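Local structure of precorrin-2 dehydrogenase (Bacillus megaterium, 3DFZ) at residues B[117-122]-B[129-134]; B[137-142]-B[175-180]. The protein catalyses the NAD+-dependent dehydrogenation of precorrin-2 to sirohydrochlorin, a precursor for both siroheme and anaerobic cobalamin biosynthesis. One frame throughout, in Å; residues are numbered along the deposited sequence.

After the N-terminal strand 23-27, the chain builds the NAD-binding domain, whose parallel sheet has strand 117-120 as an outermost member. Contact 1 closes the short loop that follows it, joining 117-122 to the start of strand 129-137. That strand runs on to the turn at 137-140 and returns as strand 140-145, its antiparallel partner. Contact 2 spans a wider loop, from this turn across helix 151-164 to helix 168-184. The two lie in series, neither nested nor crossed, with centres about 26 Å apart; Q134 packs on L142 between them. Together they connect the nucleotide-binding sheet, the central hairpin and the C-terminal helices, and both touch the second subunit.

Contact 1. Residues B[117-122]-B[129-134]; sequences LVNMAS and IQIPAQ
N119 reaches across to I129 with its side-chain amide: ND2 donates to I129 O at 2.8 Å in a nearly straight bond (171°). The acceptor lies in the amide plane of N119, whereas ND2 sits above the carbonyl plane of I129. With CG anti to the backbone N (chi1 173°), the amide projects over the start of strand 129-137. A water links M120 N to the same I129 O, which therefore receives two donors. N119 OD1 accepts from R46 NE of helix 41-50 and meets I131 CD1 at 3.3 Å. With an alanine here, R46 would probably lose this acceptor and I129 O one of its two donors.

The close packing centres on I129, whose CD1 meets L117 CD2 at 3.8 Å and whose N donates to V118 O at 3.1 Å through a bent bond. Beyond I131 the segments diverge: P132 to Q134 leave 117-122 and run on toward the hairpin, while A121 and S122 turn to helix 41-50. I129 and Q130 also pair antiparallel with a strand of the second subunit. The arrangement belongs to the edge of a Rossmann-type NAD-binding domain, where the chain passes from the parallel sheet into the dimer interface.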
ATOM      1  N   LEU B 117      11.518   4.506  -8.107  1.00 14.53           N
ATOM      2  CA  LEU B 117      10.133   4.701  -7.696  1.00 10.88           C
ATOM      3  C   LEU B 117       9.506   5.813  -8.492  1.00  7.54           C
ATOM      4  O   LEU B 117      10.010   6.930  -8.520  1.00  6.23           O
ATOM      5  CB  LEU B 117      10.014   5.038  -6.208  1.00 10.17           C
ATOM      6  CG  LEU B 117      10.356   3.996  -5.152  1.00 14.55           C
ATOM      7  CD1 LEU B 117       9.779   4.479  -3.836  1.00 13.46           C
ATOM      8  CD2 LEU B 117       9.825   2.581  -5.545  1.00 18.24           C
ATOM      9  N   VAL B 118       8.395   5.495  -9.140  1.00  7.07           N
ATOM     10  CA  VAL B 118       7.659   6.454  -9.916  1.00  5.49           C
ATOM     11  C   VAL B 118       6.175   6.125  -9.927  1.00  5.57           C
ATOM     12  O   VAL B 118       5.773   4.981 -10.105  1.00  7.53           O
ATOM     13  CB  VAL B 118       8.212   6.605 -11.355  1.00  7.95           C
ATOM     14  CG1 VAL B 118       8.188   5.278 -12.111  1.00 11.20           C
ATOM     15  CG2 VAL B 118       7.462   7.706 -12.112  1.00  7.54           C
ATOM     16  N   ASN B 119       5.373   7.155  -9.720  1.00  4.54           N
ATOM     17  CA  ASN B 119       3.946   7.057  -9.853  1.00  5.66           C
ATOM     18  C   ASN B 119       3.531   7.771 -11.130  1.00  7.64           C
ATOM     19  O   ASN B 119       3.761   8.965 -11.297  1.00  7.76           O
ATOM     20  CB  ASN B 119       3.257   7.656  -8.621  1.00  4.96           C
ATOM     21  CG  ASN B 119       1.755   7.731  -8.780  1.00  6.81           C
ATOM     22  OD1 ASN B 119       1.192   8.802  -8.702  1.00  7.91           O
ATOM     23  ND2 ASN B 119       1.106   6.595  -9.032  1.00  8.24           N
ATOM     24  N   MET B 120       2.977   7.021 -12.064  1.00 10.46           N
ATOM     25  CA  MET B 120       2.534   7.616 -13.315  1.00 14.05           C
ATOM     26  C   MET B 120       1.055   7.859 -13.140  1.00 15.99           C
ATOM     27  O   MET B 120       0.225   7.046 -13.553  1.00 18.24           O
ATOM     28  CB  MET B 120       2.813   6.679 -14.489  1.00 17.08           C
ATOM     29  CG  MET B 120       4.285   6.352 -14.663  1.00 17.34           C
ATOM     30  SD  MET B 120       5.142   7.679 -15.528  1.00 20.83           S
ATOM     31  CE  MET B 120       6.802   7.004 -15.541  1.00 21.76           C
ATOM     32  N   ALA B 121       0.744   8.962 -12.466  1.00 23.72           N
ATOM     33  CA  ALA B 121      -0.616   9.279 -12.035  1.00 26.76           C
ATOM     34  C   ALA B 121      -1.524   9.498 -13.230  1.00 31.96           C
ATOM     35  O   ALA B 121      -2.690   9.073 -13.235  1.00 34.39           O
ATOM     36  CB  ALA B 121      -0.602  10.504 -11.120  1.00 28.66           C
ATOM     37  N   SER B 122      -0.952  10.120 -14.261  1.00 35.11           N
ATOM     38  CA  SER B 122      -1.692  10.549 -15.445  1.00 41.47           C
ATOM     39  C   SER B 122      -1.890   9.414 -16.438  1.00 40.25           C
ATOM     40  O   SER B 122      -2.048   9.669 -17.632  1.00 44.45           O
ATOM     41  CB  SER B 122      -0.989  11.743 -16.123  1.00 47.20           C
ATOM     42  OG  SER B 122      -0.990  12.908 -15.304  1.00 51.06           O
ATOM     43  N   ILE B 129       4.645   2.443  -8.840  1.00 18.98           N
ATOM     44  CA  ILE B 129       3.875   2.946  -7.700  1.00 17.97           C
ATOM     45  C   ILE B 129       2.452   3.300  -8.163  1.00 17.66           C
ATOM     46  O   ILE B 129       2.274   4.014  -9.157  1.00 18.07           O
ATOM     47  CB  ILE B 129       4.546   4.190  -6.981  1.00 18.12           C
ATOM     48  CG1 ILE B 129       5.952   3.876  -6.432  1.00 18.44           C
ATOM     49  CG2 ILE B 129       3.642   4.748  -5.892  1.00 16.83           C
ATOM     50  CD1 ILE B 129       6.022   2.849  -5.308  1.00 17.77           C
ATOM     51  N   GLN B 130       1.460   2.777  -7.440  1.00 16.76           N
ATOM     52  CA  GLN B 130       0.060   3.162  -7.609  1.00 16.74           C
ATOM     53  C   GLN B 130      -0.432   3.748  -6.299  1.00 16.05           C
ATOM     54  O   GLN B 130      -0.006   3.334  -5.222  1.00 15.82           O
ATOM     55  CB  GLN B 130      -0.823   1.950  -7.983  1.00 16.41           C
ATOM     56  CG  GLN B 130      -0.816   1.514  -9.477  1.00 17.84           C
ATOM     57  CD  GLN B 130      -1.429   0.095  -9.686  1.00 18.49           C
ATOM     58  OE1 GLN B 130      -1.300  -0.501 -10.767  1.00 19.30           O
ATOM     59  NE2 GLN B 130      -2.063  -0.449  -8.638  1.00 17.07           N
ATOM     60  N   ILE B 131      -1.341   4.703  -6.385  1.00 16.06           N
ATOM     61  CA  ILE B 131      -1.991   5.224  -5.194  1.00 15.69           C
ATOM     62  C   ILE B 131      -3.425   4.676  -5.054  1.00 14.99           C
ATOM     63  O   ILE B 131      -4.285   4.965  -5.896  1.00 14.98           O
ATOM     64  CB  ILE B 131      -1.934   6.762  -5.127  1.00 16.40           C
ATOM     65  CG1 ILE B 131      -0.469   7.201  -4.959  1.00 17.22           C
ATOM     66  CG2 ILE B 131      -2.745   7.273  -3.928  1.00 16.29           C
ATOM     67  CD1 ILE B 131      -0.117   8.368  -5.755  1.00 18.37           C
ATOM     68  N   PRO B 132      -3.666   3.867  -3.990  1.00 14.07           N
ATOM     69  CA  PRO B 132      -4.966   3.220  -3.745  1.00 13.64           C
ATOM     70  C   PRO B 132      -6.062   4.238  -3.358  1.00 13.68           C
ATOM     71  O   PRO B 132      -5.742   5.343  -2.981  1.00 14.47           O
ATOM     72  CB  PRO B 132      -4.666   2.284  -2.566  1.00 13.02           C
ATOM     73  CG  PRO B 132      -3.502   2.959  -1.828  1.00 13.24           C
ATOM     74  CD  PRO B 132      -2.689   3.614  -2.908  1.00 13.50           C
ATOM     75  N   ALA B 133      -7.335   3.894  -3.453  1.00 13.47           N
ATOM     76  CA  ALA B 133      -8.353   4.739  -2.818  1.00 13.77           C
ATOM     77  C   ALA B 133      -8.201   4.525  -1.327  1.00 13.52           C
ATOM     78  O   ALA B 133      -7.765   3.452  -0.887  1.00 13.33           O
ATOM     79  CB  ALA B 133      -9.787   4.377  -3.289  1.00 13.59           C
ATOM     80  N   GLN B 134      -8.494   5.552  -0.545  1.00 13.86           N
ATOM     81  CA  GLN B 134      -8.372   5.426   0.895  1.00 13.82           C
ATOM     82  C   GLN B 134      -9.489   6.180   1.533  1.00 14.11           C
ATOM     83  O   GLN B 134      -9.930   7.202   1.013  1.00 14.63           O
ATOM     84  CB  GLN B 134      -7.047   6.034   1.384  1.00 14.13           C
ATOM     85  CG  GLN B 134      -5.794   5.290   0.950  1.00 14.64           C
ATOM     86  CD  GLN B 134      -4.581   6.180   0.934  1.00 16.30           C
ATOM     87  OE1 GLN B 134      -4.175   6.715   1.977  1.00 16.70           O
ATOM     88  NE2 GLN B 134      -3.984   6.352  -0.254  1.00 16.23           N
TER
HETATM   89  O   HOH W   1       1.940   4.353 -11.680  1.00 31.15           O

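Contact 2. Residues B[137-142]-B[175-180]; sequences RGRLSL and FLYECR
L140 O is gripped by two groups at the base of the hairpin turn: R137 N donates to it at 2.7 Å, and S136 OG is hydrogen-bonded to it as well. In return L140 N donates to R137 O at 3.0 Å, so the type II' turn has a backbone bond in each direction. A weak bond from T173 OG1 to R137 O links the turn to helix 168-184. G138, with positive phi, occupies the second position of the turn.

R139, next in the turn, carries the contact with the helix. Its side chain runs extended from CG to NE and crosses that of Y177 at about a right angle. The guanidinium then lies flat on one face of the phenol ring, the planes only 8° apart. NE sits over the rim, 3.5 Å from Y177 CG, and CZ is 4.3 Å from the ring centroid and well off its normal, giving an off-centre cation-pi stack. NH2 comes down near Y177 CD2 at 3.8 Å, while the aliphatic CD packs against CB and CD1. Y177 turns its ring to this position with CG anti to the backbone N (chi1 -175°).

R139 NH1 donates to Q174 OE1, in the residue just before 175-180. Y177 also packs on A149 of the second subunit. This surface contact joins the tip of the central-domain beta hairpin to a helix of the C-terminal domain.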
ATOM      1  N   ARG B 137     -11.322   6.426   9.232  1.00 14.17           N
ATOM      2  CA  ARG B 137     -12.217   6.750  10.369  1.00 14.53           C
ATOM      3  C   ARG B 137     -11.351   6.997  11.587  1.00 14.44           C
ATOM      4  O   ARG B 137     -10.998   6.074  12.303  1.00 14.24           O
ATOM      5  CB  ARG B 137     -13.242   5.628  10.656  1.00 14.43           C
ATOM      6  CG  ARG B 137     -14.243   5.390   9.543  1.00 14.41           C
ATOM      7  CD  ARG B 137     -15.138   6.616   9.264  1.00 14.95           C
ATOM      8  NE  ARG B 137     -16.151   6.253   8.283  1.00 15.04           N
ATOM      9  CZ  ARG B 137     -16.925   7.107   7.637  1.00 16.34           C
ATOM     10  NH1 ARG B 137     -16.795   8.419   7.838  1.00 18.08           N
ATOM     11  NH2 ARG B 137     -17.832   6.649   6.782  1.00 16.03           N
ATOM     12  N   GLY B 138     -10.968   8.250  11.792  1.00 14.92           N
ATOM     13  CA  GLY B 138      -9.990   8.597  12.821  1.00 15.01           C
ATOM     14  C   GLY B 138      -8.680   7.951  12.452  1.00 14.75           C
ATOM     15  O   GLY B 138      -8.192   8.103  11.324  1.00 14.75           O
ATOM     16  N   ARG B 139      -8.141   7.180  13.383  1.00 14.76           N
ATOM     17  CA  ARG B 139      -6.928   6.417  13.142  1.00 14.36           C
ATOM     18  C   ARG B 139      -7.125   5.195  12.218  1.00 13.87           C
ATOM     19  O   ARG B 139      -6.156   4.646  11.704  1.00 13.76           O
ATOM     20  CB  ARG B 139      -6.300   6.013  14.471  1.00 14.47           C
ATOM     21  CG  ARG B 139      -5.934   7.222  15.340  1.00 15.38           C
ATOM     22  CD  ARG B 139      -5.433   6.856  16.741  1.00 15.75           C
ATOM     23  NE  ARG B 139      -5.039   8.066  17.467  1.00 16.99           N
ATOM     24  CZ  ARG B 139      -5.888   8.853  18.132  1.00 17.54           C
ATOM     25  NH1 ARG B 139      -7.185   8.548  18.173  1.00 17.35           N
ATOM     26  NH2 ARG B 139      -5.448   9.948  18.755  1.00 17.21           N
ATOM     27  N   LEU B 140      -8.362   4.770  11.987  1.00 13.55           N
ATOM     28  CA  LEU B 140      -8.549   3.605  11.132  1.00 12.90           C
ATOM     29  C   LEU B 140      -8.364   4.085   9.728  1.00 12.59           C
ATOM     30  O   LEU B 140      -8.965   5.079   9.312  1.00 12.76           O
ATOM     31  CB  LEU B 140      -9.940   2.931  11.284  1.00 12.69           C
ATOM     32  CG  LEU B 140     -10.343   1.834  10.274  1.00 11.94           C
ATOM     33  CD1 LEU B 140      -9.477   0.564  10.377  1.00 10.58           C
ATOM     34  CD2 LEU B 140     -11.835   1.419  10.408  1.00 11.77           C
ATOM     35  N   SER B 141      -7.578   3.335   8.987  1.00 12.14           N
ATOM     36  CA  SER B 141      -7.392   3.632   7.614  1.00 12.44           C
ATOM     37  C   SER B 141      -7.589   2.372   6.768  1.00 12.05           C
ATOM     38  O   SER B 141      -7.073   1.328   7.088  1.00 11.95           O
ATOM     39  CB  SER B 141      -5.982   4.228   7.431  1.00 12.49           C
ATOM     40  OG  SER B 141      -5.763   4.491   6.083  1.00 13.56           O
ATOM     41  N   LEU B 142      -8.345   2.505   5.687  1.00 12.30           N
ATOM     42  CA  LEU B 142      -8.539   1.447   4.695  1.00 12.10           C
ATOM     43  C   LEU B 142      -8.032   1.915   3.326  1.00 11.97           C
ATOM     44  O   LEU B 142      -8.322   3.018   2.886  1.00 12.05           O
ATOM     45  CB  LEU B 142     -10.044   1.038   4.607  1.00 12.17           C
ATOM     46  CG  LEU B 142     -10.574   0.364   5.888  1.00 12.34           C
ATOM     47  CD1 LEU B 142     -12.048  -0.004   5.803  1.00 12.59           C
ATOM     48  CD2 LEU B 142      -9.768  -0.880   6.221  1.00 11.25           C
ATOM     49  N   PHE B 175     -10.733   5.598  21.548  1.00 12.66           N
ATOM     50  CA  PHE B 175     -10.741   4.730  22.748  1.00 12.12           C
ATOM     51  C   PHE B 175      -9.585   3.733  22.726  1.00 12.04           C
ATOM     52  O   PHE B 175      -8.855   3.600  23.703  1.00 12.36           O
ATOM     53  CB  PHE B 175     -12.089   3.984  22.891  1.00 11.42           C
ATOM     54  CG  PHE B 175     -12.038   2.754  23.813  1.00 10.62           C
ATOM     55  CD1 PHE B 175     -12.036   2.898  25.199  1.00 10.43           C
ATOM     56  CD2 PHE B 175     -11.996   1.462  23.282  1.00  9.67           C
ATOM     57  CE1 PHE B 175     -11.988   1.770  26.060  1.00 10.64           C
ATOM     58  CE2 PHE B 175     -11.952   0.315  24.139  1.00  9.94           C
ATOM     59  CZ  PHE B 175     -11.954   0.480  25.531  1.00  9.34           C
ATOM     60  N   LEU B 176      -9.442   3.010  21.617  1.00 11.69           N
ATOM     61  CA  LEU B 176      -8.400   1.972  21.519  1.00 11.82           C
ATOM     62  C   LEU B 176      -7.012   2.528  21.655  1.00 12.69           C
ATOM     63  O   LEU B 176      -6.124   1.849  22.178  1.00 13.29           O
ATOM     64  CB  LEU B 176      -8.496   1.177  20.196  1.00 11.34           C
ATOM     65  CG  LEU B 176      -9.743   0.304  19.997  1.00  9.94           C
ATOM     66  CD1 LEU B 176      -9.785  -0.266  18.580  1.00  9.11           C
ATOM     67  CD2 LEU B 176      -9.766  -0.816  21.031  1.00  9.32           C
ATOM     68  N   TYR B 177      -6.805   3.740  21.145  1.00 13.36           N
ATOM     69  CA  TYR B 177      -5.489   4.399  21.215  1.00 14.37           C
ATOM     70  C   TYR B 177      -5.130   4.704  22.674  1.00 14.87           C
ATOM     71  O   TYR B 177      -4.039   4.333  23.138  1.00 15.51           O
ATOM     72  CB  TYR B 177      -5.445   5.669  20.348  1.00 14.68           C
ATOM     73  CG  TYR B 177      -4.048   6.295  20.311  1.00 16.57           C
ATOM     74  CD1 TYR B 177      -3.031   5.734  19.523  1.00 17.43           C
ATOM     75  CD2 TYR B 177      -3.746   7.414  21.073  1.00 16.09           C
ATOM     76  CE1 TYR B 177      -1.768   6.273  19.504  1.00 18.37           C
ATOM     77  CE2 TYR B 177      -2.499   7.962  21.056  1.00 17.99           C
ATOM     78  CZ  TYR B 177      -1.498   7.393  20.277  1.00 19.04           C
ATOM     79  OH  TYR B 177      -0.232   7.948  20.255  1.00 19.40           O
ATOM     80  N   GLU B 178      -6.052   5.347  23.400  1.00 14.60           N
ATOM     81  CA  GLU B 178      -5.857   5.607  24.825  1.00 15.22           C
ATOM     82  C   GLU B 178      -5.603   4.321  25.616  1.00 15.37           C
ATOM     83  O   GLU B 178      -4.729   4.289  26.463  1.00 16.03           O
ATOM     84  CB  GLU B 178      -7.031   6.393  25.405  1.00 15.03           C
ATOM     85  CG  GLU B 178      -6.924   6.733  26.881  1.00 15.16           C
ATOM     86  CD  GLU B 178      -8.049   7.654  27.356  1.00 15.65           C
ATOM     87  OE1 GLU B 178      -8.791   8.224  26.511  1.00 15.05           O
ATOM     88  OE2 GLU B 178      -8.169   7.838  28.582  1.00 16.06           O
ATOM     89  N   CYS B 179      -6.363   3.264  25.346  1.00 15.00           N
ATOM     90  CA  CYS B 179      -6.085   1.971  25.998  1.00 15.28           C
ATOM     91  C   CYS B 179      -4.669   1.487  25.734  1.00 15.96           C
ATOM     92  O   CYS B 179      -4.023   1.055  26.653  1.00 16.28           O
ATOM     93  CB  CYS B 179      -7.064   0.881  25.560  1.00 14.51           C
ATOM     94  SG  CYS B 179      -8.753   1.153  26.044  1.00 13.97           S
ATOM     95  N   ARG B 180      -4.207   1.554  24.481  1.00  1.25           N
ATOM     96  CA  ARG B 180      -2.847   1.135  24.092  1.00  4.26           C
ATOM     97  C   ARG B 180      -1.787   1.880  24.916  1.00  7.82           C
ATOM     98  O   ARG B 180      -0.919   1.261  25.537  1.00  9.77           O
ATOM     99  CB  ARG B 180      -2.642   1.363  22.596  1.00  6.28           C
ATOM    100  CG  ARG B 180      -1.395   0.758  21.961  1.00 11.22           C
ATOM    101  CD  ARG B 180      -1.661  -0.654  21.426  1.00 13.51           C
ATOM    102  NE  ARG B 180      -0.703  -1.039  20.381  1.00 20.55           N
ATOM    103  CZ  ARG B 180       0.201  -2.015  20.479  1.00 25.68           C
ATOM    104  NH1 ARG B 180       0.298  -2.761  21.576  1.00 23.95           N
ATOM    105  NH2 ARG B 180       1.013  -2.253  19.455  1.00 33.84           N
TER